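Local coordinates for uncharacterized protein (Pyrococcus furiosus, PDB 3WL4) that is uncharacterised but probably acts as a metal-dependent deacetylase that removes the N-acetyl group from N-acetylglucosamine-containing sugars, at residues 59-64 and 100-105; 90-95 and 213-218; 137-142 and 189-194. All coordinates share one frame; numbering follows the deposited sequence.

Overall arrangement
Following the chain from the N terminus, contact 1 opens on strand 61-68 and contact 2 on helix 81-99 before contact 1 closes on strand 103-109, so these two cross. Contact 1 thereby joins the two strands of a beta-alpha-beta unit, and the connecting helix carries 90-95. Contact 3 then opens on strand 135-139 and closes on strand 186-190, wholly within the long excursion that ends when 213-218 returns to that helix. Contacts 1 and 3 lie in the two halves of one parallel sheet of Rossmann-like strand order, with strand 33-38 between them, while contact 2 fastens a late interhelical loop beside it. Contacts 1 and 2 touch where I104 packs on E92.

Contact 1 (59-64 and 100-105); sequences GVEVIY and GVRKIY. With HE2 (hexan-1-ol), chain O.
E61 stretches its extended side chain past R102, with CG 3.9 Å from NH2 of the arginine. E61 OE2 is 4.5 Å from R102 NH2 and well out of the guanidinium plane, so the charges are neighbours without an aimed N-H. A water joins the same OE2 to K103 NZ, whose salt bridge is with E131 of helix 118-131. At V62 the backbones are still apart, and two waters fill in: one ties V62 N to G100 O, the other V62 O to R102 N. V62 CG1 meanwhile rests 3.8 Å from V101 CG2. I63 sends CG2 to the edge of the Y105 ring, 3.8 Å from CD2. Direct parallel pairing comes at Y64, whose N donates to K103 O (2.9 Å) and whose O accepts from Y105 N (2.8 Å). With CG anti to the carbonyl carbon (chi1 -73°), the Y64 ring lies under V101, whose CG1 stands 3.9 Å from the centroid and 14° off the normal, a CH-pi contact. Y64 and I104 run side by side, and I104 N, turned to the outer side, donates to hexanol OAB at 2.9 Å. The strands of this beta-alpha-beta unit are thus joined by water where they enter and by direct bonds further on; the buried K103 N, lacking any modelled partner, is a likely local cost.

Contact 2 (90-95 and 213-218); sequences REEEES and RAHRSQ. With HE2 (hexan-1-ol), chain O; TAM (tris(hydroxyethyl)aminomethane), chain K.
The loop between helices 205-213 and 221-240 docks on the flank of helix 81-99, where E91 reaches out to S217 with its chain extended beyond CG. S217 OG donates to the syn lone pair of E91 OE1 (2.7 Å), and S217 N reaches OE2 (2.8 Å) on the syn side, 33° out of the carboxylate plane. A water links OE1 to H215 ND1. H215, centre of an inverse gamma turn, lays one ring face over the E91 backbone; its NE2 makes a weak bond of 3.1 Å to E92 OE1, the ring standing 78° to that carboxylate. E92 OE2 is held by D42 N. One turn on from E91, E94 bonds R216: OE2 uses its syn lone pair for NH2 at 2.8 Å in a salt bridge whose planes are nearly coplanar (11°). A214 CB fits beneath it, 3.8 Å from E94 CD. An alanine at E91 would remove both acceptors and is likely to leave S217 OG and N without their mates and the loop freer to shift. Carboxylates on successive turns of the helix thus hold the loop by complementary donors, the buried E91 by neutral hydroxyl and amide groups, the outer E94 by charge.

Contact 3 (137-142 and 189-194); sequences FAPDPW and LYYTHK. With CA (calcium ion), chain E; TAM (tris(hydroxyethyl)aminomethane), chain K.
Strands 135-139 and 186-190 run parallel, A138 beside L189 and P139 beside Y190, and here the contact is tight. Y190 N donates to A138 O (2.9 Å), and Y190 O accepts from D140 N (2.8 Å), nearly along the C=O axis. Because chi1 of Y190 is 62°, with CG between the backbone N and the carbonyl carbon, its ring folds back over the neighbouring strand: one face lies on P139 N, and CZ is 4.0 Å from P139 CD. The hydroxyl then reaches I37 O on strand 33-38, spanning P139's strand. On the other face of the sheet, L189 CD2 rests beside A138 O, 3.6 Å away, while its CD1 meets the indole edge of W142, 4.2 Å from CZ3.

Beyond the strand ends the backbones part, and polar groups and water take over. D140 carries this region. Its CG lies anti to the backbone N (chi1 180°), beside the carbonyl carbon, which brings OD1 back to W142 N in an Asx turn, the amide meeting it from above the carboxylate plane; OD2 takes the T192 hydroxyl on its anti lone pair at 2.7 Å. A water donates a hydrogen bond to the same OD2 and accepts one from H193 N, while T192 OG1 in turn receives K194 N at 3.0 Å, an ST turn. A second water bridges D140 O and Y191 O. On the solvent side, H193 swings away from the contact to bind a calcium ion through NE2 (2.3 Å), along with three waters and D265 of a neighbouring subunit. The chain of bonds from W142 N through D140 and T192 to K194 N probably sets both turns together: the D140 carboxylate satisfies one backbone amide and the T192 hydroxyl, T192 takes K194 N, and the loop offers its histidine to the metal between subunits.

Contact 1 (59-64 and 100-105)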
loop_
_atom_site.group_PDB
_atom_site.type_symbol
_atom_site.label_atom_id
_atom_site.label_comp_id
_atom_site.label_asym_id
_atom_site.label_seq_id
_atom_site.Cartn_x
_atom_site.Cartn_y
_atom_site.Cartn_z
ATOM N N GLY A 59 3.970 -33.888 -27.574
ATOM C CA GLY A 59 5.078 -33.101 -28.027
ATOM C C GLY A 59 4.834 -31.573 -27.764
ATOM O O GLY A 59 5.672 -30.751 -28.137
ATOM N N VAL A 60 3.778 -31.306 -26.996
ATOM C CA VAL A 60 3.600 -29.862 -26.464
ATOM C C VAL A 60 4.646 -29.547 -25.425
ATOM O O VAL A 60 4.888 -30.313 -24.519
ATOM C CB VAL A 60 2.167 -29.688 -26.008
ATOM C CG1 VAL A 60 1.922 -28.174 -25.600
ATOM C CG2 VAL A 60 1.120 -29.967 -27.085
ATOM N N GLU A 61 5.260 -28.383 -25.472
ATOM C CA GLU A 61 6.168 -27.956 -24.470
ATOM C C GLU A 61 5.341 -27.273 -23.352
ATOM O O GLU A 61 4.662 -26.315 -23.660
ATOM C CB GLU A 61 7.167 -26.905 -25.005
ATOM C CG GLU A 61 8.117 -26.450 -24.044
ATOM C CD GLU A 61 9.121 -25.403 -24.575
ATOM O OE1 GLU A 61 9.123 -25.150 -25.831
ATOM O OE2 GLU A 61 9.979 -24.977 -23.814
ATOM N N VAL A 62 5.345 -27.914 -22.191
ATOM C CA VAL A 62 4.532 -27.395 -21.034
ATOM C C VAL A 62 5.533 -26.817 -20.113
ATOM O O VAL A 62 6.560 -27.373 -19.643
ATOM C CB VAL A 62 3.809 -28.533 -20.335
ATOM C CG1 VAL A 62 3.121 -27.908 -19.060
ATOM C CG2 VAL A 62 2.806 -29.244 -21.276
ATOM N N ILE A 63 5.290 -25.480 -19.747
ATOM C CA ILE A 63 6.131 -24.711 -18.817
ATOM C C ILE A 63 5.247 -24.258 -17.622
ATOM O O ILE A 63 4.102 -23.910 -17.879
ATOM C CB ILE A 63 6.617 -23.419 -19.597
ATOM C CG1 ILE A 63 7.611 -23.897 -20.732
ATOM C CG2 ILE A 63 7.369 -22.549 -18.613
ATOM C CD1 ILE A 63 7.738 -22.694 -21.735
ATOM N N TYR A 64 5.823 -24.363 -16.460
ATOM C CA TYR A 64 5.031 -23.867 -15.260
ATOM C C TYR A 64 5.530 -22.446 -14.901
ATOM O O TYR A 64 6.716 -22.095 -15.047
ATOM C CB TYR A 64 5.352 -24.672 -14.054
ATOM C CG TYR A 64 4.774 -26.085 -14.037
ATOM C CD1 TYR A 64 3.997 -26.567 -15.074
ATOM C CD2 TYR A 64 5.066 -26.823 -12.895
ATOM C CE1 TYR A 64 3.448 -27.936 -14.957
ATOM C CE2 TYR A 64 4.494 -28.126 -12.745
ATOM C CZ TYR A 64 3.737 -28.572 -13.769
ATOM O OH TYR A 64 3.214 -29.874 -13.641
ATOM N N GLY A 100 6.451 -34.723 -17.679
ATOM C CA GLY A 100 6.971 -34.299 -18.975
ATOM C C GLY A 100 7.266 -32.793 -19.021
ATOM O O GLY A 100 7.594 -32.282 -20.056
ATOM N N VAL A 101 7.239 -32.166 -17.815
ATOM C CA VAL A 101 7.488 -30.678 -17.841
ATOM C C VAL A 101 9.017 -30.504 -17.598
ATOM O O VAL A 101 9.608 -31.017 -16.595
ATOM C CB VAL A 101 6.612 -30.090 -16.672
ATOM C CG1 VAL A 101 7.013 -28.531 -16.401
ATOM C CG2 VAL A 101 5.201 -30.246 -16.963
ATOM N N ARG A 102 9.603 -29.590 -18.377
ATOM C CA ARG A 102 11.036 -29.379 -18.246
ATOM C C ARG A 102 11.411 -27.967 -17.858
ATOM O O ARG A 102 12.596 -27.735 -17.689
ATOM C CB ARG A 102 11.742 -29.626 -19.623
ATOM C CG ARG A 102 11.451 -31.136 -20.120
ATOM C CD ARG A 102 11.913 -31.571 -21.556
ATOM N NE ARG A 102 11.665 -30.654 -22.695
ATOM C CZ ARG A 102 10.497 -30.199 -23.238
ATOM N NH1 ARG A 102 9.269 -30.439 -22.734
ATOM N NH2 ARG A 102 10.579 -29.402 -24.323
ATOM N N LYS A 103 10.434 -27.062 -17.602
ATOM C CA LYS A 103 10.895 -25.699 -17.208
ATOM C C LYS A 103 9.847 -25.116 -16.215
ATOM O O LYS A 103 8.619 -25.246 -16.475
ATOM C CB LYS A 103 11.005 -24.798 -18.409
ATOM C CG LYS A 103 11.471 -23.380 -18.083
ATOM C CD LYS A 103 11.595 -22.501 -19.382
ATOM C CE LYS A 103 12.478 -22.928 -20.531
ATOM N NZ LYS A 103 12.629 -21.611 -21.467
ATOM N N ILE A 104 10.399 -24.566 -15.143
ATOM C CA ILE A 104 9.508 -23.964 -14.092
ATOM C C ILE A 104 10.107 -22.568 -13.841
ATOM O O ILE A 104 11.285 -22.423 -13.488
ATOM C CB ILE A 104 9.546 -24.774 -12.795
ATOM C CG1 ILE A 104 8.978 -26.204 -13.070
ATOM C CG2 ILE A 104 8.636 -23.986 -11.763
ATOM C CD1 ILE A 104 9.285 -27.111 -11.862
ATOM N N TYR A 105 9.243 -21.534 -13.909
ATOM C CA TYR A 105 9.625 -20.183 -13.398
ATOM C C TYR A 105 9.037 -20.029 -11.977
ATOM O O TYR A 105 7.797 -20.221 -11.825
ATOM C CB TYR A 105 8.996 -19.124 -14.250
ATOM C CG TYR A 105 9.595 -18.960 -15.656
ATOM C CD1 TYR A 105 10.565 -17.980 -15.887
ATOM C CD2 TYR A 105 9.134 -19.775 -16.758
ATOM C CE1 TYR A 105 11.098 -17.803 -17.150
ATOM C CE2 TYR A 105 9.668 -19.562 -18.044
ATOM C CZ TYR A 105 10.605 -18.564 -18.164
ATOM O OH TYR A 105 11.153 -18.334 -19.496
HETATM C CAA HE2 O . 12.226 -31.387 -13.398
HETATM C CAC HE2 O . 11.727 -29.906 -13.937
HETATM C CAE HE2 O . 12.959 -28.944 -13.887
HETATM C CAG HE2 O . 12.625 -27.462 -13.613
HETATM C CAF HE2 O . 13.888 -26.642 -13.758
HETATM C CAD HE2 O . 13.469 -25.205 -13.743
HETATM O OAB HE2 O . 13.295 -24.632 -15.010
HETATM O O HOH W 1 6.427 -30.620 -21.982
HETATM O O HOH W 2 10.969 -22.367 -23.935
HETATM O O HOH W 3 8.807 -28.224 -20.637
#

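Contact 2 (90-95 and 213-218)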
loop_
_atom_site.group_PDB
_atom_site.type_symbol
_atom_site.label_atom_id
_atom_site.label_comp_id
_atom_site.label_asym_id
_atom_site.label_seq_id
_atom_site.Cartn_x
_atom_site.Cartn_y
_atom_site.Cartn_z
ATOM N N ARG A 90 12.252 -28.992 -4.713
ATOM C CA ARG A 90 12.676 -30.329 -5.200
ATOM C C ARG A 90 11.507 -31.250 -5.478
ATOM O O ARG A 90 11.528 -31.994 -6.459
ATOM C CB ARG A 90 13.577 -30.945 -4.149
ATOM C CG ARG A 90 14.797 -30.018 -3.901
ATOM C CD ARG A 90 15.637 -30.425 -2.694
ATOM N NE ARG A 90 16.920 -29.672 -2.520
ATOM C CZ ARG A 90 17.679 -29.806 -1.426
ATOM N NH1 ARG A 90 17.273 -30.625 -0.434
ATOM N NH2 ARG A 90 18.811 -29.107 -1.312
ATOM N N GLU A 91 10.452 -31.154 -4.624
ATOM C CA GLU A 91 9.261 -32.015 -4.876
ATOM C C GLU A 91 8.640 -31.670 -6.180
ATOM O O GLU A 91 8.213 -32.510 -6.985
ATOM C CB GLU A 91 8.214 -31.788 -3.774
ATOM C CG GLU A 91 8.680 -32.439 -2.477
ATOM C CD GLU A 91 7.892 -32.192 -1.265
ATOM O OE1 GLU A 91 6.993 -31.294 -1.227
ATOM O OE2 GLU A 91 8.126 -32.897 -0.207
ATOM N N GLU A 92 8.536 -30.319 -6.503
ATOM C CA GLU A 92 7.955 -30.003 -7.798
ATOM C C GLU A 92 8.794 -30.427 -9.015
ATOM O O GLU A 92 8.286 -30.775 -10.061
ATOM C CB GLU A 92 7.704 -28.430 -7.829
ATOM C CG GLU A 92 6.950 -27.998 -9.065
ATOM C CD GLU A 92 5.482 -28.380 -8.963
ATOM O OE1 GLU A 92 5.083 -29.578 -9.252
ATOM O OE2 GLU A 92 4.554 -27.571 -8.647
ATOM N N GLU A 93 10.114 -30.316 -8.799
ATOM C CA GLU A 93 10.980 -30.806 -9.943
ATOM C C GLU A 93 10.738 -32.312 -10.174
ATOM O O GLU A 93 10.675 -32.708 -11.357
ATOM C CB GLU A 93 12.455 -30.574 -9.603
ATOM C CG GLU A 93 12.754 -28.964 -9.764
ATOM C CD GLU A 93 14.085 -28.572 -9.105
ATOM O OE1 GLU A 93 14.736 -29.398 -8.350
ATOM O OE2 GLU A 93 14.478 -27.386 -9.366
ATOM N N GLU A 94 10.564 -33.057 -9.099
ATOM C CA GLU A 94 10.324 -34.543 -9.284
ATOM C C GLU A 94 8.914 -34.749 -9.894
ATOM O O GLU A 94 8.709 -35.545 -10.821
ATOM C CB GLU A 94 10.495 -35.190 -7.929
ATOM C CG GLU A 94 9.981 -36.707 -7.798
ATOM C CD GLU A 94 9.856 -37.238 -6.223
ATOM O OE1 GLU A 94 9.820 -36.445 -5.128
ATOM O OE2 GLU A 94 9.615 -38.473 -6.075
ATOM N N SER A 95 7.877 -34.053 -9.389
ATOM C CA SER A 95 6.558 -34.163 -9.976
ATOM C C SER A 95 6.511 -33.781 -11.433
ATOM O O SER A 95 5.904 -34.433 -12.302
ATOM C CB SER A 95 5.652 -33.225 -9.125
ATOM O OG SER A 95 4.322 -33.223 -9.589
ATOM N N ARG A 213 1.621 -37.253 -5.170
ATOM C CA ARG A 213 2.261 -37.679 -3.967
ATOM C C ARG A 213 3.762 -37.437 -3.935
ATOM O O ARG A 213 4.335 -37.419 -2.817
ATOM C CB ARG A 213 1.957 -39.273 -3.816
ATOM C CG ARG A 213 0.534 -39.558 -3.389
ATOM C CD ARG A 213 0.529 -40.744 -2.249
ATOM N NE ARG A 213 0.998 -40.274 -0.962
ATOM C CZ ARG A 213 0.953 -40.963 0.167
ATOM N NH1 ARG A 213 0.427 -42.262 0.141
ATOM N NH2 ARG A 213 1.452 -40.496 1.260
ATOM N N ALA A 214 4.337 -37.080 -5.139
ATOM C CA ALA A 214 5.729 -36.634 -5.122
ATOM C C ALA A 214 5.968 -35.358 -4.232
ATOM O O ALA A 214 7.079 -35.114 -3.697
ATOM C CB ALA A 214 6.176 -36.334 -6.513
ATOM N N HIS A 215 4.825 -34.633 -3.983
ATOM C CA HIS A 215 4.888 -33.512 -3.024
ATOM C C HIS A 215 4.668 -34.085 -1.650
ATOM O O HIS A 215 3.604 -33.879 -0.981
ATOM C CB HIS A 215 3.720 -32.503 -3.442
ATOM C CG HIS A 215 4.010 -31.874 -4.737
ATOM N ND1 HIS A 215 4.652 -30.643 -4.828
ATOM C CD2 HIS A 215 3.723 -32.252 -5.998
ATOM C CE1 HIS A 215 4.780 -30.340 -6.095
ATOM N NE2 HIS A 215 4.251 -31.295 -6.864
ATOM N N ARG A 216 5.690 -34.820 -1.197
ATOM C CA ARG A 216 5.526 -35.611 0.026
ATOM C C ARG A 216 5.278 -34.767 1.247
ATOM O O ARG A 216 4.563 -35.172 2.194
ATOM C CB ARG A 216 6.852 -36.354 0.263
ATOM C CG ARG A 216 7.171 -37.388 -0.798
ATOM C CD ARG A 216 8.669 -37.933 -0.587
ATOM N NE ARG A 216 8.775 -39.286 -1.105
ATOM C CZ ARG A 216 9.052 -39.589 -2.378
ATOM N NH1 ARG A 216 9.116 -40.871 -2.746
ATOM N NH2 ARG A 216 9.257 -38.623 -3.292
ATOM N N SER A 217 5.859 -33.529 1.309
ATOM C CA SER A 217 5.684 -32.671 2.473
ATOM C C SER A 217 4.175 -32.286 2.671
ATOM O O SER A 217 3.814 -31.946 3.810
ATOM C CB SER A 217 6.538 -31.343 2.296
ATOM O OG SER A 217 6.001 -30.616 1.190
ATOM N N GLN A 218 3.429 -32.316 1.585
ATOM C CA GLN A 218 2.019 -31.925 1.682
ATOM C C GLN A 218 1.119 -33.115 1.904
ATOM O O GLN A 218 0.036 -32.965 2.405
ATOM C CB GLN A 218 1.568 -31.171 0.427
ATOM C CG GLN A 218 2.492 -29.902 0.160
ATOM C CD GLN A 218 2.639 -29.038 1.334
ATOM O OE1 GLN A 218 3.704 -28.922 1.994
ATOM N NE2 GLN A 218 1.531 -28.489 1.743
HETATM C CAA HE2 O . 12.226 -31.387 -13.398
HETATM C CAC HE2 O . 11.727 -29.906 -13.937
HETATM C CAE HE2 O . 12.959 -28.944 -13.887
HETATM C CAG HE2 O . 12.625 -27.462 -13.613
HETATM C CAF HE2 O . 13.888 -26.642 -13.758
HETATM C CAD HE2 O . 13.469 -25.205 -13.743
HETATM O OAB HE2 O . 13.295 -24.632 -15.010
HETATM C C TAM K . -2.914 -27.222 -2.196
HETATM C C1 TAM K . -3.006 -26.529 -0.879
HETATM C C2 TAM K . -4.069 -27.348 -3.102
HETATM C C3 TAM K . -2.399 -28.594 -2.012
HETATM C C4 TAM K . -4.257 -25.775 -0.940
HETATM C C5 TAM K . -4.524 -25.865 -3.213
HETATM C C6 TAM K . -1.140 -28.657 -1.318
HETATM N N TAM K . -1.871 -26.297 -2.994
HETATM O O4 TAM K . -3.537 -24.521 -1.491
HETATM O O5 TAM K . -5.184 -26.109 -4.268
HETATM O O6 TAM K . -0.866 -28.062 0.020
HETATM O O HOH W 4 5.239 -29.315 -2.425
#

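Contact 3 (137-142 and 189-194)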
loop_
_atom_site.group_PDB
_atom_site.type_symbol
_atom_site.label_atom_id
_atom_site.label_comp_id
_atom_site.label_asym_id
_atom_site.label_seq_id
_atom_site.Cartn_x
_atom_site.Cartn_y
_atom_site.Cartn_z
ATOM N N PHE A 137 -2.918 -21.792 -18.901
ATOM C CA PHE A 137 -3.859 -22.335 -17.969
ATOM C C PHE A 137 -3.642 -21.701 -16.598
ATOM O O PHE A 137 -2.560 -21.455 -16.173
ATOM C CB PHE A 137 -3.528 -23.833 -17.804
ATOM C CG PHE A 137 -3.808 -24.725 -19.078
ATOM C CD1 PHE A 137 -4.962 -25.467 -19.175
ATOM C CD2 PHE A 137 -2.807 -24.794 -20.048
ATOM C CE1 PHE A 137 -5.223 -26.280 -20.303
ATOM C CE2 PHE A 137 -3.079 -25.570 -21.246
ATOM C CZ PHE A 137 -4.276 -26.288 -21.353
ATOM N N ALA A 138 -4.753 -21.505 -15.939
ATOM C CA ALA A 138 -4.738 -20.937 -14.541
ATOM C C ALA A 138 -5.994 -21.328 -13.789
ATOM O O ALA A 138 -6.966 -21.737 -14.417
ATOM C CB ALA A 138 -4.713 -19.355 -14.689
ATOM N N PRO A 139 -6.001 -21.163 -12.464
ATOM C CA PRO A 139 -7.268 -21.441 -11.716
ATOM C C PRO A 139 -8.390 -20.477 -12.075
ATOM O O PRO A 139 -8.114 -19.300 -12.433
ATOM C CB PRO A 139 -6.922 -21.189 -10.225
ATOM C CG PRO A 139 -5.318 -21.414 -10.204
ATOM C CD PRO A 139 -4.872 -20.800 -11.598
ATOM N N ASP A 140 -9.617 -21.009 -12.048
ATOM C CA ASP A 140 -10.776 -20.166 -12.258
ATOM C C ASP A 140 -11.002 -19.305 -10.971
ATOM O O ASP A 140 -11.336 -19.831 -9.894
ATOM C CB ASP A 140 -11.964 -21.094 -12.437
ATOM C CG ASP A 140 -13.273 -20.419 -12.666
ATOM O OD1 ASP A 140 -13.403 -19.182 -12.417
ATOM O OD2 ASP A 140 -14.277 -21.090 -13.116
ATOM N N PRO A 141 -10.803 -17.990 -11.060
ATOM C CA PRO A 141 -10.935 -17.187 -9.806
ATOM C C PRO A 141 -12.349 -17.020 -9.342
ATOM O O PRO A 141 -12.516 -16.538 -8.204
ATOM C CB PRO A 141 -10.326 -15.794 -10.286
ATOM C CG PRO A 141 -10.743 -15.712 -11.795
ATOM C CD PRO A 141 -10.478 -17.208 -12.299
ATOM N N TRP A 142 -13.275 -17.439 -10.116
ATOM C CA TRP A 142 -14.697 -17.389 -9.708
ATOM C C TRP A 142 -15.213 -18.721 -9.161
ATOM O O TRP A 142 -16.434 -18.821 -8.862
ATOM C CB TRP A 142 -15.597 -17.024 -10.873
ATOM C CG TRP A 142 -15.223 -15.608 -11.438
ATOM C CD1 TRP A 142 -15.533 -14.424 -10.863
ATOM C CD2 TRP A 142 -14.450 -15.370 -12.615
ATOM N NE1 TRP A 142 -15.010 -13.371 -11.662
ATOM C CE2 TRP A 142 -14.328 -13.940 -12.716
ATOM C CE3 TRP A 142 -13.875 -16.191 -13.588
ATOM C CZ2 TRP A 142 -13.664 -13.315 -13.786
ATOM C CZ3 TRP A 142 -13.165 -15.567 -14.665
ATOM C CH2 TRP A 142 -13.066 -14.164 -14.728
ATOM N N LEU A 189 -9.276 -22.369 -17.895
ATOM C CA LEU A 189 -9.285 -22.229 -16.377
ATOM C C LEU A 189 -9.523 -23.605 -15.827
ATOM O O LEU A 189 -10.554 -24.267 -16.167
ATOM C CB LEU A 189 -10.411 -21.302 -15.957
ATOM C CG LEU A 189 -10.218 -19.890 -16.635
ATOM C CD1 LEU A 189 -11.420 -19.046 -16.132
ATOM C CD2 LEU A 189 -8.904 -19.261 -16.170
ATOM N N TYR A 190 -8.636 -24.017 -14.927
ATOM C CA TYR A 190 -8.863 -25.311 -14.178
ATOM C C TYR A 190 -9.372 -25.003 -12.800
ATOM O O TYR A 190 -9.621 -23.826 -12.463
ATOM C CB TYR A 190 -7.599 -26.181 -14.184
ATOM C CG TYR A 190 -6.370 -25.636 -13.530
ATOM C CD1 TYR A 190 -5.456 -24.773 -14.233
ATOM C CD2 TYR A 190 -6.157 -25.908 -12.175
ATOM C CE1 TYR A 190 -4.322 -24.363 -13.582
ATOM C CE2 TYR A 190 -5.022 -25.452 -11.518
ATOM C CZ TYR A 190 -4.091 -24.662 -12.216
ATOM O OH TYR A 190 -2.936 -24.242 -11.576
ATOM N N TYR A 191 -9.589 -26.017 -11.936
ATOM C CA TYR A 191 -10.243 -25.766 -10.669
ATOM C C TYR A 191 -11.549 -25.043 -10.829
ATOM O O TYR A 191 -11.785 -23.985 -10.165
ATOM C CB TYR A 191 -9.330 -25.088 -9.606
ATOM C CG TYR A 191 -8.110 -25.790 -9.042
ATOM C CD1 TYR A 191 -8.138 -27.161 -8.727
ATOM C CD2 TYR A 191 -6.979 -25.044 -8.687
ATOM C CE1 TYR A 191 -7.103 -27.751 -8.098
ATOM C CE2 TYR A 191 -5.854 -25.677 -8.057
ATOM C CZ TYR A 191 -5.984 -27.047 -7.770
ATOM O OH TYR A 191 -4.975 -27.579 -7.064
ATOM N N THR A 192 -12.400 -25.576 -11.726
ATOM C CA THR A 192 -13.625 -24.847 -12.108
ATOM C C THR A 192 -14.880 -25.594 -11.801
ATOM O O THR A 192 -14.948 -26.852 -11.973
ATOM C CB THR A 192 -13.529 -24.435 -13.607
ATOM O OG1 THR A 192 -14.702 -23.638 -13.897
ATOM C CG2 THR A 192 -13.557 -25.670 -14.551
ATOM N N HIS A 193 -15.901 -24.890 -11.340
ATOM C CA HIS A 193 -17.267 -25.458 -11.181
ATOM C C HIS A 193 -18.041 -25.395 -12.499
ATOM O O HIS A 193 -19.145 -26.032 -12.550
ATOM C CB HIS A 193 -17.943 -24.693 -10.020
ATOM C CG HIS A 193 -19.438 -24.779 -9.859
ATOM N ND1 HIS A 193 -20.309 -23.720 -9.963
ATOM C CD2 HIS A 193 -20.180 -25.878 -9.467
ATOM C CE1 HIS A 193 -21.533 -24.160 -9.680
ATOM N NE2 HIS A 193 -21.494 -25.466 -9.409
ATOM N N LYS A 194 -17.542 -24.642 -13.500
ATOM C CA LYS A 194 -18.342 -24.468 -14.731
ATOM C C LYS A 194 -17.466 -24.886 -15.893
ATOM O O LYS A 194 -17.197 -24.119 -16.856
ATOM C CB LYS A 194 -18.823 -22.983 -14.864
ATOM C CG LYS A 194 -19.914 -22.624 -13.834
ATOM C CD LYS A 194 -21.251 -23.350 -14.114
ATOM C CE LYS A 194 -22.342 -22.848 -13.135
ATOM N NZ LYS A 194 -23.525 -23.649 -13.533
HETATM CA CA CA E . -23.155 -26.855 -8.511
HETATM C C TAM K . -2.914 -27.222 -2.196
HETATM C C1 TAM K . -3.006 -26.529 -0.879
HETATM C C2 TAM K . -4.069 -27.348 -3.102
HETATM C C3 TAM K . -2.399 -28.594 -2.012
HETATM C C4 TAM K . -4.257 -25.775 -0.940
HETATM C C5 TAM K . -4.524 -25.865 -3.213
HETATM C C6 TAM K . -1.140 -28.657 -1.318
HETATM N N TAM K . -1.871 -26.297 -2.994
HETATM O O4 TAM K . -3.537 -24.521 -1.491
HETATM O O5 TAM K . -5.184 -26.109 -4.268
HETATM O O6 TAM K . -0.866 -28.062 0.020
HETATM O O HOH W 5 -10.125 -22.060 -9.010
HETATM O O HOH W 6 -15.780 -22.153 -11.050
HETATM O O HOH W 7 -25.396 -27.112 -8.816
HETATM O O HOH W 8 -23.682 -24.784 -9.363
HETATM O O HOH W 9 -22.145 -29.032 -8.806
#